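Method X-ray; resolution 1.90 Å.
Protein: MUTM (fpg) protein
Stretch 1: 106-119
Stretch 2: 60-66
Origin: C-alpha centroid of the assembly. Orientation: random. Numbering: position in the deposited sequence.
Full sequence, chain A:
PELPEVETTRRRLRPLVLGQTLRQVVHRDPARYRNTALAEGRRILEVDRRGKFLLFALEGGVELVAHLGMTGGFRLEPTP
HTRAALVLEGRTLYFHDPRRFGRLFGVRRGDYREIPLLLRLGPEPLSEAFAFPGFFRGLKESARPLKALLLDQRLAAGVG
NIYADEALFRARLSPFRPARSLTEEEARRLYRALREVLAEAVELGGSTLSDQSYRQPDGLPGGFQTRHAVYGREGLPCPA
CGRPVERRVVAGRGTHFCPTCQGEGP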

ATOM      1  N   GLY A 106       5.062  -1.017   6.363  1.00 18.90           N
ATOM      2  CA  GLY A 106       4.367   0.134   5.823  1.00 22.06           C
ATOM      3  C   GLY A 106       3.026   0.084   6.527  1.00 22.62           C
ATOM      4  O   GLY A 106       2.330  -0.929   6.459  1.00 23.72           O
ATOM      5  N   VAL A 107       2.660   1.149   7.222  1.00 23.11           N
ATOM      6  CA  VAL A 107       1.389   1.145   7.941  1.00 23.87           C
ATOM      7  C   VAL A 107       0.719   2.511   7.981  1.00 23.63           C
ATOM      8  O   VAL A 107       1.383   3.534   7.873  1.00 20.99           O
ATOM      9  CB  VAL A 107       1.581   0.706   9.408  1.00 23.75           C
ATOM     10  CG1 VAL A 107       2.129  -0.722   9.478  1.00 23.45           C
ATOM     11  CG2 VAL A 107       2.514   1.677  10.108  1.00 22.74           C
ATOM     12  N   ARG A 108      -0.603   2.517   8.121  1.00 24.95           N
ATOM     13  CA  ARG A 108      -1.320   3.775   8.252  1.00 27.58           C
ATOM     14  C   ARG A 108      -0.797   4.253   9.603  1.00 28.16           C
ATOM     15  O   ARG A 108      -0.515   3.431  10.473  1.00 27.77           O
ATOM     16  CB  ARG A 108      -2.826   3.532   8.328  1.00 29.75           C
ATOM     17  CG  ARG A 108      -3.433   3.013   7.035  1.00 33.59           C
ATOM     18  CD  ARG A 108      -4.327   4.069   6.387  1.00 37.64           C
ATOM     19  NE  ARG A 108      -3.615   5.312   6.089  1.00 39.37           N
ATOM     20  CZ  ARG A 108      -4.195   6.404   5.594  1.00 40.30           C
ATOM     21  NH1 ARG A 108      -5.501   6.410   5.343  1.00 42.43           N
ATOM     22  NH2 ARG A 108      -3.474   7.491   5.351  1.00 38.73           N
ATOM     23  N   ARG A 109      -0.657   5.558   9.778  1.00 29.15           N
ATOM     24  CA  ARG A 109      -0.133   6.109  11.026  1.00 31.22           C
ATOM     25  C   ARG A 109      -0.860   5.587  12.268  1.00 32.03           C
ATOM     26  O   ARG A 109      -2.079   5.721  12.391  1.00 30.87           O
ATOM     27  CB  ARG A 109      -0.208   7.633  10.985  1.00 32.80           C
ATOM     28  CG  ARG A 109       0.423   8.343  12.169  1.00 34.63           C
ATOM     29  CD  ARG A 109       0.308   9.854  12.000  1.00 36.95           C
ATOM     30  NE  ARG A 109       1.130  10.587  12.962  1.00 40.88           N
ATOM     31  CZ  ARG A 109       2.462  10.608  12.953  1.00 42.83           C
ATOM     32  NH1 ARG A 109       3.140   9.939  12.028  1.00 42.18           N
ATOM     33  NH2 ARG A 109       3.121  11.296  13.880  1.00 43.37           N
ATOM     34  N   GLY A 110      -0.094   4.990  13.180  1.00 32.18           N
ATOM     35  CA  GLY A 110      -0.664   4.464  14.409  1.00 32.32           C
ATOM     36  C   GLY A 110      -1.104   3.009  14.376  1.00 32.82           C
ATOM     37  O   GLY A 110      -1.197   2.372  15.430  1.00 32.96           O
ATOM     38  N   ASP A 111      -1.371   2.475  13.185  1.00 32.20           N
ATOM     39  CA  ASP A 111      -1.826   1.088  13.061  1.00 32.19           C
ATOM     40  C   ASP A 111      -0.690   0.101  13.292  1.00 31.77           C
ATOM     41  O   ASP A 111      -0.033  -0.350  12.352  1.00 30.65           O
ATOM     42  CB  ASP A 111      -2.461   0.856  11.686  1.00 33.08           C
ATOM     43  CG  ASP A 111      -2.898  -0.588  11.476  1.00 34.70           C
ATOM     44  OD1 ASP A 111      -3.263  -1.258  12.467  1.00 34.18           O
ATOM     45  OD2 ASP A 111      -2.891  -1.050  10.313  1.00 35.69           O
ATOM     46  N   TYR A 112      -0.481  -0.248  14.555  1.00 30.27           N
ATOM     47  CA  TYR A 112       0.590  -1.161  14.919  1.00 30.15           C
ATOM     48  C   TYR A 112       0.126  -2.585  15.202  1.00 32.02           C
ATOM     49  O   TYR A 112       0.830  -3.355  15.861  1.00 32.32           O
ATOM     50  CB  TYR A 112       1.338  -0.586  16.120  1.00 28.81           C
ATOM     51  CG  TYR A 112       1.892   0.804  15.866  1.00 26.07           C
ATOM     52  CD1 TYR A 112       2.038   1.717  16.905  1.00 26.32           C
ATOM     53  CD2 TYR A 112       2.270   1.204  14.584  1.00 25.42           C
ATOM     54  CE1 TYR A 112       2.548   2.996  16.681  1.00 26.12           C
ATOM     55  CE2 TYR A 112       2.781   2.482  14.349  1.00 25.12           C
ATOM     56  CZ  TYR A 112       2.917   3.369  15.403  1.00 25.24           C
ATOM     57  OH  TYR A 112       3.430   4.625  15.184  1.00 27.21           O
ATOM     58  N   ARG A 113      -1.049  -2.937  14.686  1.00 33.48           N
ATOM     59  CA  ARG A 113      -1.602  -4.278  14.872  1.00 35.69           C
ATOM     60  C   ARG A 113      -0.607  -5.356  14.453  1.00 36.12           C
ATOM     61  O   ARG A 113      -0.664  -6.487  14.934  1.00 36.04           O
ATOM     62  CB  ARG A 113      -2.891  -4.444  14.062  1.00 36.58           C
ATOM     63  CG  ARG A 113      -4.101  -3.723  14.635  1.00 39.02           C
ATOM     64  CD  ARG A 113      -5.308  -3.883  13.720  1.00 40.29           C
ATOM     65  NE  ARG A 113      -5.075  -3.286  12.408  1.00 41.41           N
ATOM     66  CZ  ARG A 113      -5.880  -3.435  11.360  1.00 42.55           C
ATOM     67  NH1 ARG A 113      -5.582  -2.850  10.209  1.00 42.22           N
ATOM     68  NH2 ARG A 113      -6.981  -4.173  11.460  1.00 42.85           N
ATOM     69  N   GLU A 114       0.299  -5.002  13.548  1.00 37.35           N
ATOM     70  CA  GLU A 114       1.307  -5.937  13.068  1.00 38.66           C
ATOM     71  C   GLU A 114       2.595  -5.809  13.867  1.00 37.67           C
ATOM     72  O   GLU A 114       3.460  -6.680  13.806  1.00 38.50           O
ATOM     73  CB  GLU A 114       1.595  -5.684  11.588  1.00 41.21           C
ATOM     74  CG  GLU A 114       0.481  -6.129  10.652  1.00 43.97           C
ATOM     75  CD  GLU A 114       0.652  -5.598   9.241  1.00 46.01           C
ATOM     76  OE1 GLU A 114      -0.008  -6.133   8.325  1.00 47.29           O
ATOM     77  OE2 GLU A 114       1.435  -4.640   9.047  1.00 46.35           O
ATOM     78  N   ILE A 115       2.705  -4.722  14.623  1.00 36.83           N
ATOM     79  CA  ILE A 115       3.882  -4.448  15.441  1.00 35.71           C
ATOM     80  C   ILE A 115       3.409  -4.123  16.863  1.00 35.91           C
ATOM     81  O   ILE A 115       3.630  -3.023  17.371  1.00 35.44           O
ATOM     82  CB  ILE A 115       4.650  -3.235  14.878  1.00 35.13           C
ATOM     83  CG1 ILE A 115       4.536  -3.221  13.351  1.00 34.75           C
ATOM     84  CG2 ILE A 115       6.120  -3.318  15.268  1.00 35.43           C
ATOM     85  CD1 ILE A 115       4.909  -1.900  12.719  1.00 33.97           C
ATOM     86  N   PRO A 116       2.747  -5.083  17.523  1.00 36.37           N
ATOM     87  CA  PRO A 116       2.239  -4.882  18.885  1.00 36.53           C
ATOM     88  C   PRO A 116       3.257  -4.442  19.939  1.00 36.27           C
ATOM     89  O   PRO A 116       2.909  -3.706  20.862  1.00 36.85           O
ATOM     90  CB  PRO A 116       1.576  -6.223  19.210  1.00 36.38           C
ATOM     91  CG  PRO A 116       2.325  -7.193  18.357  1.00 36.64           C
ATOM     92  CD  PRO A 116       2.470  -6.455  17.059  1.00 35.78           C
ATOM     93  N   LEU A 117       4.505  -4.883  19.811  1.00 36.55           N
ATOM     94  CA  LEU A 117       5.532  -4.488  20.773  1.00 36.54           C
ATOM     95  C   LEU A 117       5.568  -2.968  20.843  1.00 37.31           C
ATOM     96  O   LEU A 117       5.740  -2.375  21.907  1.00 37.59           O
ATOM     97  CB  LEU A 117       6.909  -5.009  20.346  1.00 35.66           C
ATOM     98  CG  LEU A 117       8.095  -4.493  21.177  1.00 35.18           C
ATOM     99  CD1 LEU A 117       7.908  -4.883  22.636  1.00 33.54           C
ATOM    100  CD2 LEU A 117       9.405  -5.060  20.638  1.00 34.00           C
ATOM    101  N   LEU A 118       5.389  -2.348  19.685  1.00 36.94           N
ATOM    102  CA  LEU A 118       5.405  -0.904  19.570  1.00 37.62           C
ATOM    103  C   LEU A 118       4.275  -0.255  20.375  1.00 38.10           C
ATOM    104  O   LEU A 118       4.349   0.924  20.732  1.00 37.43           O
ATOM    105  CB  LEU A 118       5.296  -0.537  18.090  1.00 36.62           C
ATOM    106  CG  LEU A 118       5.697   0.856  17.630  1.00 35.98           C
ATOM    107  CD1 LEU A 118       7.030   1.252  18.235  1.00 34.60           C
ATOM    108  CD2 LEU A 118       5.759   0.856  16.108  1.00 34.51           C
ATOM    109  N   LEU A 119       3.238  -1.033  20.673  1.00 38.09           N
ATOM    110  CA  LEU A 119       2.090  -0.533  21.423  1.00 38.29           C
ATOM    111  C   LEU A 119       2.221  -0.664  22.935  1.00 37.99           C
ATOM    112  O   LEU A 119       1.577   0.072  23.679  1.00 39.28           O
ATOM    113  CB  LEU A 119       0.816  -1.252  20.975  1.00 39.03           C
ATOM    114  CG  LEU A 119       0.285  -0.902  19.586  1.00 39.44           C
ATOM    115  CD1 LEU A 119      -0.897  -1.796  19.256  1.00 39.14           C
ATOM    116  CD2 LEU A 119      -0.115   0.566  19.549  1.00 39.51           C
TER
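Stretch 2, residues 60-66: GGVELVA

Val65 forms the apolar centre of the contact. Val65 CB lies 3.9 Å from Ile115 CD1, Val65 CG1 4.2 Å from Leu118 CD2, and Val65 CG2 4.2 Å from Val107 CG2, so the branched, wholly apolar side chain touches the strand at Val107, the loop at Ile115 and the helix at Leu118 at once.

Val65 belongs to strand 62-66, which runs antiparallel to strand 106-108, with 148° between their directions and a closest axial approach of 4.7 Å. Val107 pairs with Glu63 through two hydrogen bonds, Glu63 N to Val107 O (2.8 Å) and Val107 N to Glu63 O (2.9 Å). The flanking pairs, Gly106 with Leu64 and Arg108 with Val62, are not hydrogen-bonded; Gly106 CA sits 4.2 Å from Leu64 CD1. Beyond them, Arg109 N donates to Gly61 O (2.8 Å), where Gly61 adopts the positive phi that glycine favours.

Glu63 shares its face with Val107, yet its carboxylate reaches the polar edge. Glu63 OE1 accepts from Tyr112 OH (2.6 Å) and from Gly110 N (3.0 Å). The bond from Gly110 N anchors the type II turn from Arg108 to Asp111, whose Gly110 has glycine-demanding backbone angles; the bond from Tyr112 OH joins the residue just after it. Glu63 OE2 forms a salt bridge with Arg109 NH1 (3.2 Å), by charge alone, since no N-H points at it.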

ATOM      1  N   GLY A  60       0.458  12.302   4.486  1.00 26.04           N
ATOM      2  CA  GLY A  60      -0.695  11.516   4.095  1.00 24.63           C
ATOM      3  C   GLY A  60      -1.110  10.473   5.115  1.00 25.28           C
ATOM      4  O   GLY A  60      -1.914   9.587   4.815  1.00 25.10           O
ATOM      5  N   GLY A  61      -0.549  10.565   6.316  1.00 25.22           N
ATOM      6  CA  GLY A  61      -0.902   9.641   7.382  1.00 24.87           C
ATOM      7  C   GLY A  61      -0.351   8.233   7.279  1.00 23.83           C
ATOM      8  O   GLY A  61      -1.037   7.270   7.612  1.00 24.65           O
ATOM      9  N   VAL A  62       0.890   8.113   6.827  1.00 23.53           N
ATOM     10  CA  VAL A  62       1.537   6.816   6.689  1.00 21.00           C
ATOM     11  C   VAL A  62       2.850   6.790   7.468  1.00 20.42           C
ATOM     12  O   VAL A  62       3.477   7.830   7.679  1.00 20.63           O
ATOM     13  CB  VAL A  62       1.847   6.511   5.199  1.00 22.34           C
ATOM     14  CG1 VAL A  62       2.856   5.383   5.094  1.00 20.59           C
ATOM     15  CG2 VAL A  62       0.554   6.138   4.457  1.00 22.77           C
ATOM     16  N   GLU A  63       3.256   5.603   7.905  1.00 20.85           N
ATOM     17  CA  GLU A  63       4.521   5.452   8.607  1.00 21.73           C
ATOM     18  C   GLU A  63       5.276   4.245   8.069  1.00 21.44           C
ATOM     19  O   GLU A  63       4.689   3.198   7.795  1.00 20.97           O
ATOM     20  CB  GLU A  63       4.312   5.266  10.119  1.00 23.25           C
ATOM     21  CG  GLU A  63       3.648   6.439  10.821  1.00 27.54           C
ATOM     22  CD  GLU A  63       3.531   6.243  12.327  1.00 28.24           C
ATOM     23  OE1 GLU A  63       2.903   5.254  12.769  1.00 29.95           O
ATOM     24  OE2 GLU A  63       4.065   7.089  13.073  1.00 29.96           O
ATOM     25  N   LEU A  64       6.580   4.404   7.891  1.00 21.17           N
ATOM     26  CA  LEU A  64       7.399   3.295   7.450  1.00 21.33           C
ATOM     27  C   LEU A  64       8.178   2.953   8.710  1.00 21.25           C
ATOM     28  O   LEU A  64       9.063   3.697   9.134  1.00 20.36           O
ATOM     29  CB  LEU A  64       8.342   3.708   6.323  1.00 22.05           C
ATOM     30  CG  LEU A  64       9.193   2.577   5.733  1.00 22.38           C
ATOM     31  CD1 LEU A  64       8.300   1.453   5.222  1.00 22.25           C
ATOM     32  CD2 LEU A  64      10.046   3.129   4.602  1.00 23.26           C
ATOM     33  N   VAL A  65       7.815   1.839   9.329  1.00 20.28           N
ATOM     34  CA  VAL A  65       8.475   1.423  10.547  1.00 21.10           C
ATOM     35  C   VAL A  65       9.625   0.500  10.207  1.00 20.35           C
ATOM     36  O   VAL A  65       9.484  -0.402   9.378  1.00 21.07           O
ATOM     37  CB  VAL A  65       7.484   0.712  11.499  1.00 21.10           C
ATOM     38  CG1 VAL A  65       8.212   0.213  12.750  1.00 20.46           C
ATOM     39  CG2 VAL A  65       6.373   1.675  11.880  1.00 22.23           C
ATOM     40  N   ALA A  66      10.765   0.741  10.838  1.00 18.25           N
ATOM     41  CA  ALA A  66      11.934  -0.079  10.599  1.00 18.88           C
ATOM     42  C   ALA A  66      12.465  -0.673  11.890  1.00 19.67           C
ATOM     43  O   ALA A  66      12.625   0.025  12.895  1.00 20.08           O
ATOM     44  CB  ALA A  66      13.035   0.746   9.912  1.00 18.14           C
TER
HETATM   45  O   HOH W   1       2.523   9.962   9.378  1.00 34.95           O